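Local coordinates for protein YcaO (Methanopyrus kandleri, PDB 6CIB) that binds ATP-type nucleotides with magnesium and probably uses ATP to drive thioamidation of a peptide backbone, at residues V35-D40 with E48-R53; C79-A84 with N146-G151; E183-G188 with T298-D303. All coordinates share one frame; numbering follows the deposited sequence.

Overall arrangement
The three contacts differ in depth and in chemistry. Interaction 2 is buried, its centre about 10 Å from the centre of the chain, and joins helix 68-85 to strand 148-150 through a metal ion and a nucleotide. Interaction 1 is partly buried and pairs two antiparallel strands through backbone bonds and salt bridges. The two touch: Arg50 and Arg52 of strand 45-54 pack on helix 68-85, so the hairpin and the metal site share that helix. Interaction 3 is a surface contact between two short parallel strands. It lies away from the nucleotide and metal site, with its nearest atoms about 20 Å from those of interaction 2, and has neither metal nor ligand.

Interaction 1: residues V35-D40 with E48-R53; sequences VEKFSD and EIRRRR
Strands 35-40 and 48-53 run antiparallel, and the tight part of their contact is at the buried Glu48, Ile49 and Arg50. Glu48 and Arg50 lie against helix 68-85. Arg50 has CG anti to the carbonyl carbon and a bend at chi2 (-72°), which folds its guanidinium back along its own strand. NH1 and NH2 both grip Glu48 OE1 end-on, each at 2.9 Å, and NH1 also bonds Ile49 O from above the carbonyl plane. On the opposite face Ile49 CB meets Phe38 CB at 4.0 Å.

The loose side is at the exposed Val35, Lys37 and Ser39. Lys37 CG lies 3.5 Å above one face of the Arg50 guanidinium, offset toward the rim. Glu29 binds both Lys37 NZ and Arg50 NE, which probably offsets the two like charges. Ser39 OG meets the syn lone pair of Glu48 OE2 at 2.7 Å; Arg68 and Arg72 of helix 68-85 also bind Glu48 OE2 and Ser39 OG, respectively. An alanine in place of Arg50 removes both bonds to Glu48 OE1, the salt bridge to Glu29 and the flat group on which Lys37 packs, and would probably leave the Glu48 carboxylate less firmly fixed.

Arg51 NE reaches the anti lone pair of Glu36 OE1 at 2.9 Å, with the two flat groups nearly perpendicular (88°). Val35 sets CG2 over the centre of the Arg51 guanidinium, whose NH1 is held by Glu58.

Phe38 and Ile49 exchange two backbone bonds of 2.9 Å. At the other end Arg51 O takes Val35 N nearly straight (176°) and Glu36 N only weakly. Val35 and Glu36 thus both face Arg51, a classic beta bulge in an antiparallel beta hairpin.

Interaction 2: residues C79-A84 with N146-G151; sequences CVERAA and NGLSAG. With MG (magnesium ion), chain H; ADP (adenosine-5'-diphosphate), chain G.
Glu81, on helix 79-84, and Leu148, on strand 148-150, carry most of this contact, with Ala150 next. No direct hydrogen bond joins the two segments; a magnesium ion and ADP bridge them. Glu81 has CG in the crowded position between backbone N and carbonyl carbon (chi1 76°), and the extended chain beyond it brings the carboxylate to the metal. OE2 binds magnesium at 2.6 Å, and Leu148 O binds it at 2.3 Å. Three waters also bind the ion. One of them takes a bond from Ser149 OG and gives one to ADP O1B, so the diphosphate meets the metal through water.

Glu81 OE1 accepts a very short bond, 2.4 Å, from ADP O3'. The same hydroxyl receives Ala150 N at 2.9 Å, nearly straight (176°), and Ala150 O takes ADP O2' at 2.6 Å. The ribose is thus gripped from both segments. Leu148 CD2 packs beside the carboxylate, 3.6 Å from Glu81 OE2. Ala150 CB packs lower down, on Glu81 CB, at 4.1 Å.

Strand 148-150 is an edge strand beside 346-351, and Leu148 and Ala150 also touch Val346. Helix 154-177 adds Gln160 beside Ser149, while helix 68-85 packs on strand 45-54.

Interaction 3: residues E183-G188 with T298-D303; sequences ELEVHG and TVEIDD
A short two-stranded parallel sheet forms where strand 183-185 meets strand 298-300, far apart in sequence. Three backbone bonds zip it, each nearly along the carbonyl axis of its acceptor. Val299 N gives to Glu183 O at 2.8 Å, and Glu185 N gives to Val299 O at 2.8 Å and almost straight (175°). Ile301 N then reaches Glu185 O at 3.1 Å, carrying the pairing into the 3-10 turn 301-303.

The apolar side is built round Leu184. Its CG is anti to the backbone N (chi1 178°), and CD1 ends 4.2 Å from both Val299 CG1 and Ile301 CB. Further along, Val186 and Ile301 cross obliquely, Val186 CG1 to Ile301 CD1 at 4.0 Å.

Glu183, Glu185, Thr298 and Glu300 point to the other, polar side. Thr298 OG1 donates to Glu185 OE1, which it meets nearly along the C-O axis at 3.1 Å. Glu185 bends at chi2 (97°) to bring the carboxylate there. Glu300 also bends at chi2, and its OE1 comes over Glu185 CB. That same oxygen approaches the His187 ring near its plane, on the CE1/NE2 side of the edge and 3.1 Å from NE2. Asp302 OD1 lies by the ND1/CE1 side. Two carboxylates beside the imidazole would probably favour its protonated form.

The polar side chains lie at the surface. Beneath the apolar side, Leu184, Val186 and Ile301 rest on Val245 of helix 241-260. Strand 203-209 also borders the pair: Val186 touches Leu206 and Val299 touches Leu208.

Interaction 1: residues V35-D40 with E48-R53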
loop_
_atom_site.group_PDB
_atom_site.type_symbol
_atom_site.label_atom_id
_atom_site.label_comp_id
_atom_site.label_asym_id
_atom_site.label_seq_id
_atom_site.Cartn_x
_atom_site.Cartn_y
_atom_site.Cartn_z
ATOM N N VAL A 35 -8.961 -17.440 12.055
ATOM C CA VAL A 35 -9.594 -18.141 13.169
ATOM C C VAL A 35 -10.659 -17.280 13.857
ATOM O O VAL A 35 -11.499 -17.811 14.583
ATOM C CB VAL A 35 -8.561 -18.697 14.187
ATOM C CG1 VAL A 35 -7.848 -19.919 13.608
ATOM C CG2 VAL A 35 -7.568 -17.625 14.626
ATOM N N GLU A 36 -10.628 -15.967 13.604
ATOM C CA GLU A 36 -11.627 -15.040 14.141
ATOM C C GLU A 36 -11.843 -13.813 13.247
ATOM O O GLU A 36 -10.911 -13.332 12.592
ATOM C CB GLU A 36 -11.234 -14.596 15.553
ATOM C CG GLU A 36 -12.416 -14.277 16.463
ATOM C CD GLU A 36 -12.007 -13.914 17.889
ATOM O OE1 GLU A 36 -10.792 -13.910 18.209
ATOM O OE2 GLU A 36 -12.914 -13.609 18.696
ATOM N N LYS A 37 -13.077 -13.313 13.255
ATOM C CA LYS A 37 -13.499 -12.167 12.450
ATOM C C LYS A 37 -14.214 -11.154 13.325
ATOM O O LYS A 37 -14.986 -11.529 14.215
ATOM C CB LYS A 37 -14.448 -12.608 11.332
ATOM C CG LYS A 37 -13.868 -13.633 10.371
ATOM C CD LYS A 37 -14.822 -13.909 9.226
ATOM C CE LYS A 37 -14.239 -14.966 8.312
ATOM N NZ LYS A 37 -15.072 -15.163 7.091
ATOM N N PHE A 38 -13.965 -9.876 13.055
ATOM C CA PHE A 38 -14.652 -8.772 13.726
ATOM C C PHE A 38 -15.135 -7.750 12.698
ATOM O O PHE A 38 -14.417 -7.441 11.745
ATOM C CB PHE A 38 -13.713 -8.054 14.701
ATOM C CG PHE A 38 -13.148 -8.934 15.784
ATOM C CD1 PHE A 38 -13.871 -9.173 16.961
ATOM C CD2 PHE A 38 -11.882 -9.511 15.638
ATOM C CE1 PHE A 38 -13.347 -9.978 17.969
ATOM C CE2 PHE A 38 -11.348 -10.314 16.648
ATOM C CZ PHE A 38 -12.081 -10.540 17.815
ATOM N N SER A 39 -16.322 -7.203 12.928
ATOM C CA SER A 39 -16.853 -6.119 12.102
ATOM C C SER A 39 -16.974 -4.817 12.872
ATOM O O SER A 39 -17.628 -4.751 13.917
ATOM C CB SER A 39 -18.213 -6.501 11.512
ATOM O OG SER A 39 -18.074 -7.581 10.616
ATOM N N ASP A 40 -16.327 -3.781 12.350
ATOM C CA ASP A 40 -16.415 -2.437 12.920
ATOM C C ASP A 40 -17.069 -1.502 11.910
ATOM O O ASP A 40 -17.191 -1.837 10.737
ATOM C CB ASP A 40 -15.012 -1.926 13.300
ATOM C CG ASP A 40 -14.457 -2.587 14.577
ATOM O OD1 ASP A 40 -15.166 -3.413 15.197
ATOM O OD2 ASP A 40 -13.299 -2.281 14.960
ATOM N N GLU A 48 -13.040 -4.283 8.765
ATOM C CA GLU A 48 -13.046 -5.708 9.077
ATOM C C GLU A 48 -11.720 -6.123 9.698
ATOM O O GLU A 48 -10.651 -5.720 9.225
ATOM C CB GLU A 48 -13.310 -6.515 7.808
ATOM C CG GLU A 48 -14.740 -6.413 7.294
ATOM C CD GLU A 48 -15.735 -7.173 8.162
ATOM O OE1 GLU A 48 -15.435 -8.311 8.574
ATOM O OE2 GLU A 48 -16.823 -6.636 8.422
ATOM N N ILE A 49 -11.781 -6.907 10.769
ATOM C CA ILE A 49 -10.545 -7.357 11.435
ATOM C C ILE A 49 -10.491 -8.873 11.399
ATOM O O ILE A 49 -11.503 -9.542 11.636
ATOM C CB ILE A 49 -10.395 -6.801 12.878
ATOM C CG1 ILE A 49 -10.256 -5.276 12.862
ATOM C CG2 ILE A 49 -9.168 -7.375 13.593
ATOM C CD1 ILE A 49 -11.540 -4.565 13.211
ATOM N N ARG A 50 -9.306 -9.397 11.088
ATOM C CA ARG A 50 -9.063 -10.831 11.061
ATOM C C ARG A 50 -7.938 -11.217 12.018
ATOM O O ARG A 50 -6.890 -10.562 12.053
ATOM C CB ARG A 50 -8.742 -11.288 9.632
ATOM C CG ARG A 50 -9.839 -10.982 8.599
ATOM C CD ARG A 50 -11.068 -11.876 8.792
ATOM N NE ARG A 50 -12.170 -11.547 7.880
ATOM C CZ ARG A 50 -13.110 -10.627 8.112
ATOM N NH1 ARG A 50 -13.105 -9.926 9.242
ATOM N NH2 ARG A 50 -14.063 -10.404 7.201
ATOM N N ARG A 51 -8.182 -12.262 12.806
ATOM C CA ARG A 51 -7.134 -12.929 13.565
ATOM C C ARG A 51 -6.719 -14.164 12.762
ATOM O O ARG A 51 -7.554 -15.018 12.440
ATOM C CB ARG A 51 -7.628 -13.298 14.971
ATOM C CG ARG A 51 -6.549 -13.853 15.898
ATOM C CD ARG A 51 -6.999 -13.879 17.359
ATOM N NE ARG A 51 -8.115 -14.794 17.605
ATOM C CZ ARG A 51 -7.997 -16.084 17.923
ATOM N NH1 ARG A 51 -6.804 -16.652 18.048
ATOM N NH2 ARG A 51 -9.084 -16.823 18.121
ATOM N N ARG A 52 -5.434 -14.218 12.427
ATOM C CA ARG A 52 -4.858 -15.250 11.557
ATOM C C ARG A 52 -3.731 -16.020 12.270
ATOM O O ARG A 52 -2.895 -15.410 12.935
ATOM C CB ARG A 52 -4.306 -14.592 10.283
ATOM C CG ARG A 52 -3.991 -15.561 9.159
ATOM C CD ARG A 52 -3.208 -14.925 8.021
ATOM N NE ARG A 52 -2.350 -15.943 7.414
ATOM C CZ ARG A 52 -1.024 -15.923 7.410
ATOM N NH1 ARG A 52 -0.352 -14.911 7.938
ATOM N NH2 ARG A 52 -0.364 -16.920 6.852
ATOM N N ARG A 53 -3.715 -17.348 12.112
ATOM C CA ARG A 53 -2.674 -18.216 12.681
ATOM C C ARG A 53 -1.814 -18.818 11.591
ATOM O O ARG A 53 -2.346 -19.293 10.588
ATOM C CB ARG A 53 -3.298 -19.392 13.438
ATOM C CG ARG A 53 -3.820 -19.081 14.817
ATOM C CD ARG A 53 -3.765 -20.342 15.675
ATOM N NE ARG A 53 -4.858 -20.418 16.644
ATOM C CZ ARG A 53 -4.987 -19.647 17.727
ATOM N NH1 ARG A 53 -4.092 -18.702 18.010
ATOM N NH2 ARG A 53 -6.030 -19.817 18.532
#

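Interaction 2: residues C79-A84 with N146-G151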
loop_
_atom_site.group_PDB
_atom_site.type_symbol
_atom_site.label_atom_id
_atom_site.label_comp_id
_atom_site.label_asym_id
_atom_site.label_seq_id
_atom_site.Cartn_x
_atom_site.Cartn_y
_atom_site.Cartn_z
ATOM N N CYS A 79 -5.372 -11.239 4.240
ATOM C CA CYS A 79 -4.944 -12.523 4.805
ATOM C C CYS A 79 -4.249 -13.414 3.775
ATOM O O CYS A 79 -3.235 -14.033 4.090
ATOM C CB CYS A 79 -6.124 -13.254 5.453
ATOM S SG CYS A 79 -6.767 -12.370 6.876
ATOM N N VAL A 80 -4.777 -13.441 2.549
ATOM C CA VAL A 80 -4.246 -14.283 1.469
ATOM C C VAL A 80 -2.834 -13.839 1.053
ATOM O O VAL A 80 -1.927 -14.676 0.980
ATOM C CB VAL A 80 -5.206 -14.362 0.247
ATOM C CG1 VAL A 80 -4.518 -14.987 -0.963
ATOM C CG2 VAL A 80 -6.446 -15.186 0.579
ATOM N N GLU A 81 -2.649 -12.534 0.811
ATOM C CA GLU A 81 -1.341 -12.007 0.435
ATOM C C GLU A 81 -0.273 -12.298 1.497
ATOM O O GLU A 81 0.862 -12.617 1.147
ATOM C CB GLU A 81 -1.392 -10.508 0.060
ATOM C CG GLU A 81 -1.520 -9.540 1.222
ATOM C CD GLU A 81 -1.310 -8.091 0.833
ATOM O OE1 GLU A 81 -1.996 -7.608 -0.083
ATOM O OE2 GLU A 81 -0.469 -7.414 1.466
ATOM N N ARG A 82 -0.644 -12.203 2.778
ATOM C CA ARG A 82 0.290 -12.478 3.873
ATOM C C ARG A 82 0.708 -13.950 3.932
ATOM O O ARG A 82 1.878 -14.245 4.179
ATOM C CB ARG A 82 -0.253 -11.987 5.225
ATOM C CG ARG A 82 -0.337 -10.469 5.362
ATOM C CD ARG A 82 1.028 -9.784 5.335
ATOM N NE ARG A 82 1.767 -9.995 6.588
ATOM C CZ ARG A 82 1.698 -9.195 7.651
ATOM N NH1 ARG A 82 0.933 -8.110 7.626
ATOM N NH2 ARG A 82 2.400 -9.477 8.739
ATOM N N ALA A 83 -0.231 -14.860 3.678
ATOM C CA ALA A 83 0.088 -16.291 3.594
ATOM C C ALA A 83 0.996 -16.593 2.398
ATOM O O ALA A 83 1.944 -17.371 2.514
ATOM C CB ALA A 83 -1.177 -17.124 3.538
ATOM N N ALA A 84 0.712 -15.953 1.263
ATOM C CA ALA A 84 1.531 -16.078 0.055
ATOM C C ALA A 84 2.960 -15.559 0.236
ATOM O O ALA A 84 3.892 -16.111 -0.348
ATOM C CB ALA A 84 0.860 -15.371 -1.111
ATOM N N ASN A 146 5.807 -3.873 1.693
ATOM C CA ASN A 146 5.632 -2.818 0.699
ATOM C C ASN A 146 5.702 -3.402 -0.704
ATOM O O ASN A 146 6.684 -4.050 -1.070
ATOM C CB ASN A 146 6.667 -1.695 0.848
ATOM C CG ASN A 146 6.281 -0.438 0.074
ATOM O OD1 ASN A 146 5.159 0.049 0.182
ATOM N ND2 ASN A 146 7.219 0.097 -0.693
ATOM N N GLY A 147 4.637 -3.180 -1.468
ATOM C CA GLY A 147 4.527 -3.702 -2.820
ATOM C C GLY A 147 3.879 -5.062 -2.933
ATOM O O GLY A 147 3.743 -5.586 -4.043
ATOM N N LEU A 148 3.507 -5.649 -1.796
ATOM C CA LEU A 148 2.795 -6.923 -1.773
ATOM C C LEU A 148 1.311 -6.702 -2.023
ATOM O O LEU A 148 0.683 -5.879 -1.358
ATOM C CB LEU A 148 3.024 -7.641 -0.435
ATOM C CG LEU A 148 2.383 -9.006 -0.190
ATOM C CD1 LEU A 148 2.991 -10.091 -1.085
ATOM C CD2 LEU A 148 2.550 -9.345 1.280
ATOM N N SER A 149 0.750 -7.434 -2.985
ATOM C CA SER A 149 -0.672 -7.321 -3.316
ATOM C C SER A 149 -1.245 -8.597 -3.908
ATOM O O SER A 149 -0.568 -9.321 -4.627
ATOM C CB SER A 149 -0.929 -6.154 -4.290
ATOM O OG SER A 149 -0.506 -4.917 -3.714
ATOM N N ALA A 150 -2.516 -8.833 -3.603
ATOM C CA ALA A 150 -3.303 -9.907 -4.189
ATOM C C ALA A 150 -4.362 -9.302 -5.110
ATOM O O ALA A 150 -4.692 -8.116 -4.996
ATOM C CB ALA A 150 -3.951 -10.733 -3.091
ATOM N N GLY A 151 -4.863 -10.111 -6.042
ATOM C CA GLY A 151 -6.002 -9.740 -6.877
ATOM C C GLY A 151 -6.683 -10.953 -7.477
ATOM O O GLY A 151 -6.242 -12.085 -7.275
HETATM MG MG MG H . -0.813 -5.137 0.279
HETATM P PB ADP G . -4.404 -1.913 0.450
HETATM O O1B ADP G . -3.849 -2.717 -0.707
HETATM O O2B ADP G . -4.039 -0.442 0.425
HETATM O O3B ADP G . -4.249 -2.555 1.809
HETATM P PA ADP G . -7.160 -2.823 0.471
HETATM O O1A ADP G . -8.280 -2.364 -0.422
HETATM O O2A ADP G . -7.417 -2.788 1.954
HETATM O O3A ADP G . -5.974 -1.823 0.100
HETATM O "O5'" ADP G . -6.726 -4.298 0.002
HETATM C "C5'" ADP G . -6.081 -5.300 0.808
HETATM C "C4'" ADP G . -5.662 -6.479 -0.090
HETATM O "O4'" ADP G . -6.817 -7.037 -0.737
HETATM C "C3'" ADP G . -4.729 -6.075 -1.236
HETATM O "O3'" ADP G . -3.874 -7.182 -1.583
HETATM C "C2'" ADP G . -5.679 -5.801 -2.388
HETATM O "O2'" ADP G . -5.045 -5.904 -3.659
HETATM C "C1'" ADP G . -6.753 -6.861 -2.164
HETATM N N9 ADP G . -8.091 -6.457 -2.651
HETATM C C8 ADP G . -8.813 -5.422 -2.183
HETATM N N7 ADP G . -9.990 -5.319 -2.842
HETATM C C5 ADP G . -10.045 -6.314 -3.733
HETATM C C6 ADP G . -11.027 -6.775 -4.742
HETATM N N6 ADP G . -12.203 -6.122 -4.900
HETATM N N1 ADP G . -10.697 -7.858 -5.488
HETATM C C2 ADP G . -9.522 -8.516 -5.334
HETATM N N3 ADP G . -8.587 -8.151 -4.427
HETATM C C4 ADP G . -8.790 -7.073 -3.610
HETATM O O HOH W 1 -1.588 -3.805 -1.325
HETATM O O HOH W 2 -2.198 -4.595 1.975
HETATM O O HOH W 3 1.030 -4.336 1.210
#

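Interaction 3: residues E183-G188 with T298-D303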
loop_
_atom_site.group_PDB
_atom_site.type_symbol
_atom_site.label_atom_id
_atom_site.label_comp_id
_atom_site.label_asym_id
_atom_site.label_seq_id
_atom_site.Cartn_x
_atom_site.Cartn_y
_atom_site.Cartn_z
ATOM N N GLU A 183 -2.457 21.593 1.361
ATOM C CA GLU A 183 -3.812 21.102 1.627
ATOM C C GLU A 183 -4.532 20.806 0.309
ATOM O O GLU A 183 -4.418 21.575 -0.657
ATOM C CB GLU A 183 -4.600 22.130 2.454
ATOM C CG GLU A 183 -6.051 21.745 2.758
ATOM C CD GLU A 183 -6.655 22.487 3.941
ATOM O OE1 GLU A 183 -6.272 23.650 4.205
ATOM O OE2 GLU A 183 -7.530 21.896 4.614
ATOM N N LEU A 184 -5.250 19.683 0.269
ATOM C CA LEU A 184 -6.072 19.340 -0.890
ATOM C C LEU A 184 -7.559 19.541 -0.591
ATOM O O LEU A 184 -8.101 18.928 0.333
ATOM C CB LEU A 184 -5.785 17.917 -1.391
ATOM C CG LEU A 184 -6.641 17.433 -2.572
ATOM C CD1 LEU A 184 -6.217 18.042 -3.913
ATOM C CD2 LEU A 184 -6.608 15.921 -2.638
ATOM N N GLU A 185 -8.197 20.397 -1.391
ATOM C CA GLU A 185 -9.600 20.782 -1.208
ATOM C C GLU A 185 -10.493 19.900 -2.083
ATOM O O GLU A 185 -10.237 19.748 -3.277
ATOM C CB GLU A 185 -9.785 22.266 -1.553
ATOM C CG GLU A 185 -10.727 23.041 -0.636
ATOM C CD GLU A 185 -10.007 23.822 0.464
ATOM O OE1 GLU A 185 -8.915 24.379 0.208
ATOM O OE2 GLU A 185 -10.542 23.898 1.594
ATOM N N VAL A 186 -11.519 19.307 -1.470
ATOM C CA VAL A 186 -12.441 18.363 -2.136
ATOM C C VAL A 186 -13.894 18.820 -1.981
ATOM O O VAL A 186 -14.191 19.666 -1.136
ATOM C CB VAL A 186 -12.293 16.905 -1.605
ATOM C CG1 VAL A 186 -10.947 16.309 -1.991
ATOM C CG2 VAL A 186 -12.503 16.834 -0.094
ATOM N N HIS A 187 -14.785 18.246 -2.790
ATOM C CA HIS A 187 -16.213 18.607 -2.818
ATOM C C HIS A 187 -17.105 17.366 -2.829
ATOM O O HIS A 187 -16.602 16.233 -2.861
ATOM C CB HIS A 187 -16.519 19.477 -4.044
ATOM C CG HIS A 187 -15.555 20.603 -4.233
ATOM N ND1 HIS A 187 -14.537 20.559 -5.162
ATOM C CD2 HIS A 187 -15.423 21.786 -3.584
ATOM C CE1 HIS A 187 -13.831 21.674 -5.090
ATOM N NE2 HIS A 187 -14.349 22.436 -4.141
ATOM N N GLY A 188 -18.421 17.594 -2.790
ATOM C CA GLY A 188 -19.433 16.542 -2.919
ATOM C C GLY A 188 -19.258 15.387 -1.947
ATOM O O GLY A 188 -19.072 15.603 -0.750
ATOM N N THR A 298 -2.440 25.575 -1.171
ATOM C CA THR A 298 -3.695 24.838 -1.325
ATOM C C THR A 298 -3.893 24.401 -2.773
ATOM O O THR A 298 -3.530 25.134 -3.694
ATOM C CB THR A 298 -4.922 25.623 -0.782
ATOM O OG1 THR A 298 -6.108 24.837 -0.950
ATOM C CG2 THR A 298 -5.109 26.983 -1.478
ATOM N N VAL A 299 -4.447 23.200 -2.958
ATOM C CA VAL A 299 -4.731 22.645 -4.290
ATOM C C VAL A 299 -6.205 22.247 -4.372
ATOM O O VAL A 299 -6.734 21.621 -3.451
ATOM C CB VAL A 299 -3.817 21.434 -4.633
ATOM C CG1 VAL A 299 -4.057 20.935 -6.052
ATOM C CG2 VAL A 299 -2.349 21.794 -4.478
ATOM N N GLU A 300 -6.855 22.631 -5.470
ATOM C CA GLU A 300 -8.236 22.252 -5.758
ATOM C C GLU A 300 -8.234 20.945 -6.537
ATOM O O GLU A 300 -7.504 20.824 -7.527
ATOM C CB GLU A 300 -8.922 23.345 -6.582
ATOM C CG GLU A 300 -10.410 23.487 -6.310
ATOM C CD GLU A 300 -10.700 24.129 -4.963
ATOM O OE1 GLU A 300 -11.462 23.529 -4.174
ATOM O OE2 GLU A 300 -10.161 25.226 -4.685
ATOM N N ILE A 301 -9.043 19.973 -6.102
ATOM C CA ILE A 301 -9.042 18.640 -6.729
ATOM C C ILE A 301 -9.377 18.657 -8.231
ATOM O O ILE A 301 -8.769 17.920 -9.012
ATOM C CB ILE A 301 -9.863 17.571 -5.943
ATOM C CG1 ILE A 301 -9.588 16.166 -6.518
ATOM C CG2 ILE A 301 -11.355 17.911 -5.896
ATOM C CD1 ILE A 301 -9.870 15.010 -5.579
ATOM N N ASP A 302 -10.308 19.532 -8.620
ATOM C CA ASP A 302 -10.753 19.666 -10.016
ATOM C C ASP A 302 -9.668 20.200 -10.957
ATOM O O ASP A 302 -9.761 20.008 -12.168
ATOM C CB ASP A 302 -12.010 20.539 -10.106
ATOM C CG ASP A 302 -13.030 20.196 -9.045
ATOM O OD1 ASP A 302 -12.825 20.604 -7.873
ATOM O OD2 ASP A 302 -14.024 19.516 -9.381
ATOM N N ASP A 303 -8.653 20.859 -10.395
ATOM C CA ASP A 303 -7.517 21.369 -11.163
ATOM C C ASP A 303 -6.548 20.267 -11.599
ATOM O O ASP A 303 -5.744 20.476 -12.507
ATOM C CB ASP A 303 -6.756 22.446 -10.370
ATOM C CG ASP A 303 -7.539 23.756 -10.223
ATOM O OD1 ASP A 303 -8.497 24.013 -10.989
ATOM O OD2 ASP A 303 -7.178 24.545 -9.330
#